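Local coordinates for protein MccF (Escherichia coli, PDB 4IIY) that probably acts as a serine peptidase of the S66 family that confers self-immunity to microcin C7, here holding a glutamyl sulfamoyl inosine, at residues 226-238 against 326-338. The protein carries 1 engineered substitution. Numbering follows the deposited sequence.
Sequences KNNCAFYGSGKVE and KQIPVLDGFDCSH. With 1EI (5'-O-(L-alpha-glutamylsulfamoyl)inosine), chain K.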
# COMPACT_ATOMS: atom_id res chain seq x y z
N LYS B 226 10.31 0.07 29.37
CA LYS B 226 9.10 0.08 30.17
C LYS B 226 7.89 0.27 29.26
O LYS B 226 7.97 0.93 28.22
CB LYS B 226 9.15 1.21 31.21
CG LYS B 226 10.23 1.01 32.27
CD LYS B 226 9.78 0.04 33.35
CE LYS B 226 10.90 -0.25 34.35
NZ LYS B 226 11.50 1.00 34.90
N ASN B 227 6.76 -0.30 29.65
CA ASN B 227 5.57 -0.19 28.82
C ASN B 227 4.97 1.20 28.86
O ASN B 227 4.50 1.66 29.89
CB ASN B 227 4.53 -1.23 29.21
CG ASN B 227 3.63 -1.58 28.05
OD1 ASN B 227 3.22 -0.70 27.29
ND2 ASN B 227 3.35 -2.86 27.88
N ASN B 228 5.00 1.87 27.71
CA ASN B 228 4.55 3.25 27.59
C ASN B 228 3.21 3.38 26.87
O ASN B 228 2.91 4.44 26.30
CB ASN B 228 5.62 4.10 26.90
CG ASN B 228 5.95 3.61 25.50
OD1 ASN B 228 5.63 2.49 25.13
ND2 ASN B 228 6.60 4.47 24.72
N CYS B 229 2.42 2.32 26.86
CA CYS B 229 1.06 2.34 26.34
C CYS B 229 0.29 3.51 26.97
O CYS B 229 0.43 3.76 28.17
CB CYS B 229 0.39 1.01 26.68
SG CYS B 229 -1.21 0.66 25.94
N ALA B 230 -0.55 4.20 26.19
CA ALA B 230 -1.31 5.34 26.69
C ALA B 230 -2.77 5.20 26.29
O ALA B 230 -3.07 4.74 25.18
CB ALA B 230 -0.73 6.64 26.16
N PHE B 231 -3.66 5.60 27.19
CA PHE B 231 -5.09 5.56 26.94
C PHE B 231 -5.59 7.00 26.79
O PHE B 231 -5.68 7.74 27.78
CB PHE B 231 -5.83 4.87 28.09
CG PHE B 231 -5.62 3.37 28.16
CD1 PHE B 231 -6.65 2.51 27.81
CD2 PHE B 231 -4.42 2.83 28.60
CE1 PHE B 231 -6.48 1.14 27.88
CE2 PHE B 231 -4.25 1.46 28.66
CZ PHE B 231 -5.29 0.61 28.31
N TYR B 232 -5.92 7.39 25.57
CA TYR B 232 -6.41 8.74 25.30
C TYR B 232 -7.93 8.75 25.21
O TYR B 232 -8.51 8.33 24.21
CB TYR B 232 -5.81 9.27 24.00
CG TYR B 232 -4.32 9.44 24.04
CD1 TYR B 232 -3.74 10.52 24.71
CD2 TYR B 232 -3.47 8.54 23.40
CE1 TYR B 232 -2.38 10.68 24.75
CE2 TYR B 232 -2.10 8.71 23.42
CZ TYR B 232 -1.56 9.78 24.10
OH TYR B 232 -0.20 9.96 24.14
N GLY B 233 -8.58 9.21 26.27
CA GLY B 233 -10.02 9.24 26.31
C GLY B 233 -10.50 8.97 27.72
O GLY B 233 -9.69 8.86 28.64
N SER B 234 -11.81 8.87 27.88
CA SER B 234 -12.40 8.56 29.17
C SER B 234 -13.58 7.63 28.98
O SER B 234 -14.05 7.42 27.86
CB SER B 234 -12.85 9.84 29.89
OG SER B 234 -13.91 10.47 29.19
N GLY B 235 -14.05 7.06 30.08
CA GLY B 235 -15.17 6.14 30.02
C GLY B 235 -14.78 4.81 29.42
O GLY B 235 -13.60 4.47 29.32
N LYS B 236 -15.79 4.05 29.02
CA LYS B 236 -15.60 2.70 28.50
C LYS B 236 -16.26 2.60 27.13
O LYS B 236 -17.39 3.06 26.94
CB LYS B 236 -16.21 1.68 29.46
CG LYS B 236 -15.90 0.23 29.14
CD LYS B 236 -16.20 -0.69 30.32
CE LYS B 236 -17.67 -0.73 30.65
NZ LYS B 236 -17.98 -1.78 31.67
N VAL B 237 -15.54 2.03 26.17
CA VAL B 237 -16.07 1.79 24.83
C VAL B 237 -16.07 0.29 24.55
O VAL B 237 -15.04 -0.37 24.70
CB VAL B 237 -15.22 2.48 23.75
CG1 VAL B 237 -15.73 2.12 22.36
CG2 VAL B 237 -15.23 3.99 23.96
N GLU B 238 -17.21 -0.23 24.14
CA GLU B 238 -17.34 -1.64 23.80
C GLU B 238 -17.85 -1.79 22.38
O GLU B 238 -18.85 -1.18 22.01
CB GLU B 238 -18.28 -2.37 24.77
CG GLU B 238 -18.43 -3.85 24.48
CD GLU B 238 -19.21 -4.57 25.56
OE1 GLU B 238 -19.70 -3.90 26.49
OE2 GLU B 238 -19.31 -5.82 25.49
N LYS B 326 -11.99 15.29 14.81
CA LYS B 326 -12.87 14.19 15.16
C LYS B 326 -12.37 13.52 16.43
O LYS B 326 -11.25 13.01 16.49
CB LYS B 326 -12.95 13.17 14.01
CG LYS B 326 -13.97 12.06 14.22
CD LYS B 326 -15.38 12.60 14.14
CE LYS B 326 -16.40 11.49 14.27
NZ LYS B 326 -17.79 12.00 14.15
N GLN B 327 -13.20 13.54 17.48
CA GLN B 327 -12.80 13.01 18.77
C GLN B 327 -13.10 11.52 18.83
O GLN B 327 -14.26 11.12 18.86
CB GLN B 327 -13.51 13.74 19.90
CG GLN B 327 -13.27 15.24 19.91
CD GLN B 327 -11.83 15.60 20.20
OE1 GLN B 327 -11.18 16.29 19.41
NE2 GLN B 327 -11.31 15.13 21.33
N ILE B 328 -12.05 10.70 18.81
CA ILE B 328 -12.18 9.26 18.93
C ILE B 328 -11.17 8.83 19.98
O ILE B 328 -9.99 9.19 19.89
CB ILE B 328 -11.84 8.53 17.61
CG1 ILE B 328 -12.73 9.04 16.47
CG2 ILE B 328 -11.96 7.03 17.77
CD1 ILE B 328 -12.50 8.33 15.15
N PRO B 329 -11.62 8.08 20.99
CA PRO B 329 -10.63 7.65 21.98
C PRO B 329 -9.67 6.61 21.39
O PRO B 329 -10.07 5.78 20.56
CB PRO B 329 -11.48 7.07 23.11
CG PRO B 329 -12.78 6.72 22.48
CD PRO B 329 -12.99 7.66 21.33
N VAL B 330 -8.42 6.65 21.83
CA VAL B 330 -7.37 5.82 21.25
C VAL B 330 -6.56 5.13 22.34
O VAL B 330 -6.08 5.78 23.27
CB VAL B 330 -6.41 6.67 20.39
CG1 VAL B 330 -5.27 5.80 19.88
CG2 VAL B 330 -7.15 7.31 19.23
N LEU B 331 -6.40 3.81 22.21
CA LEU B 331 -5.45 3.06 23.01
C LEU B 331 -4.18 3.02 22.17
O LEU B 331 -4.13 2.34 21.14
CB LEU B 331 -5.98 1.65 23.29
CG LEU B 331 -5.20 0.78 24.28
CD1 LEU B 331 -5.88 -0.57 24.45
CD2 LEU B 331 -3.77 0.58 23.85
N ASP B 332 -3.18 3.80 22.58
CA ASP B 332 -1.94 3.90 21.82
C ASP B 332 -0.86 3.02 22.42
O ASP B 332 -0.34 3.31 23.49
CB ASP B 332 -1.46 5.34 21.79
CG ASP B 332 -0.22 5.53 20.94
OD1 ASP B 332 0.09 4.63 20.13
OD2 ASP B 332 0.44 6.58 21.07
N GLY B 333 -0.51 1.93 21.73
CA GLY B 333 0.59 1.09 22.15
C GLY B 333 0.19 -0.27 22.70
O GLY B 333 0.86 -0.81 23.58
N PHE B 334 -0.89 -0.85 22.19
CA PHE B 334 -1.26 -2.21 22.57
C PHE B 334 -0.19 -3.19 22.09
O PHE B 334 0.35 -3.05 20.98
CB PHE B 334 -2.64 -2.55 21.99
CG PHE B 334 -3.24 -3.86 22.48
CD1 PHE B 334 -3.36 -4.14 23.83
CD2 PHE B 334 -3.74 -4.77 21.57
CE1 PHE B 334 -3.93 -5.33 24.25
CE2 PHE B 334 -4.33 -5.95 21.98
CZ PHE B 334 -4.42 -6.24 23.33
N ASP B 335 0.13 -4.18 22.92
CA ASP B 335 1.19 -5.14 22.64
C ASP B 335 0.67 -6.30 21.79
O ASP B 335 0.74 -7.47 22.19
CB ASP B 335 1.81 -5.65 23.94
CG ASP B 335 2.50 -4.55 24.71
OD1 ASP B 335 3.60 -4.13 24.28
OD2 ASP B 335 1.93 -4.08 25.72
N CYS B 336 0.17 -5.97 20.61
CA CYS B 336 -0.28 -6.98 19.66
C CYS B 336 0.14 -6.48 18.29
O CYS B 336 -0.64 -5.82 17.59
CB CYS B 336 -1.79 -7.20 19.78
SG CYS B 336 -2.44 -8.56 18.80
N SER B 337 1.39 -6.75 17.94
CA SER B 337 2.00 -6.12 16.78
C SER B 337 3.30 -6.85 16.47
O SER B 337 3.45 -8.02 16.83
CB SER B 337 2.27 -4.64 17.08
OG SER B 337 3.27 -4.50 18.06
N HIS B 338 4.23 -6.17 15.80
CA HIS B 338 5.53 -6.75 15.50
C HIS B 338 6.53 -6.64 16.66
O HIS B 338 7.63 -7.19 16.58
CB HIS B 338 6.15 -6.07 14.28
CG HIS B 338 5.52 -6.42 12.97
ND1 HIS B 338 4.21 -6.12 12.64
CD2 HIS B 338 6.06 -7.00 11.87
CE1 HIS B 338 3.97 -6.52 11.40
NE2 HIS B 338 5.07 -7.05 10.91
O6 1EI K . 16.64 -10.52 9.05
C6 1EI K . 15.89 -10.13 9.97
N1 1EI K . 16.39 -9.54 11.07
C2 1EI K . 15.59 -9.11 12.07
N3 1EI K . 14.26 -9.25 12.05
C5 1EI K . 14.43 -10.31 9.87
C4 1EI K . 13.64 -9.83 11.00
N7 1EI K . 13.56 -10.84 8.99
C8 1EI K . 12.32 -10.71 9.50
N9 1EI K . 12.38 -10.10 10.70
C1' 1EI K . 11.24 -9.77 11.57
O4' 1EI K . 10.17 -10.70 11.43
C2' 1EI K . 10.68 -8.43 11.13
O2' 1EI K . 11.31 -7.37 11.85
C3' 1EI K . 9.20 -8.55 11.46
O3' 1EI K . 8.93 -7.83 12.66
C4' 1EI K . 8.95 -10.02 11.71
C5' 1EI K . 7.82 -10.56 10.84
O5' 1EI K . 8.16 -10.46 9.45
SBF 1EI K . 7.03 -10.59 8.42
OAE 1EI K . 7.57 -11.18 7.21
OAF 1EI K . 6.02 -11.41 9.02
NAQ 1EI K . 6.49 -9.15 8.18
C 1EI K . 5.41 -8.81 7.46
O 1EI K . 4.64 -9.55 6.86
CA 1EI K . 5.09 -7.34 7.41
N 1EI K . 6.12 -6.57 8.08
CB 1EI K . 4.91 -6.89 5.97
CG 1EI K . 3.80 -5.85 5.84
CD 1EI K . 4.32 -4.48 6.23
OE1 1EI K . 5.36 -4.40 6.91
OE2 1EI K . 3.67 -3.49 5.86
O HOH W 1 1.30 7.98 23.05
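Ala230 and Tyr232 pair with Asp332 and Val330 through four backbone hydrogen bonds, and the 164° angle between the two short strands shows antiparallel pairing. Strand 230-232 is an outermost strand, within this chain, of the mixed sheet in which 330-334 runs parallel to 297-301. On the face of Phe231 and Leu331 packing is close: Leu331 CG sits over the Phe231 ring, 4.2 Å from its centroid, a CH-pi contact offset toward the rim. Just before strand 230-232, Cys229 CA lies 3.3 Å from Asp332 O in a CA-H...O contact.

On the other face, Asp332 CG is anti to the backbone N (chi1 -176°), which lays the carboxylate alongside the Tyr232 ring, CB in the ring plane 3.8 Å from CE2. Only the polar end is hydrated, a water bridging Tyr232 OH and Asp332 OD2; the ring and Val330 pack on helix 315-323, Tyr316 stacking on Tyr232.

Where the chain leads into 230-232 and leaves 330-334, Asn227 ND2 donates to the syn side of Asp335 OD2 (2.9 Å, 167° at the hydrogen), and also to Pro203 O. Asn227 OD1 takes Cys229 N in an Asx turn and Lys302 NZ, which salt-bridges Asp335 OD1. With an alanine here, Asp335 OD2 would probably lose its amide donor and the Asx turn its acceptor. Amide and ammonium together thus probably stabilise a charged Asp335, three residues before His338, a predicted charge-relay residue bonded to Glu270 through ND1, whose NE2 accepts from the ligand amine.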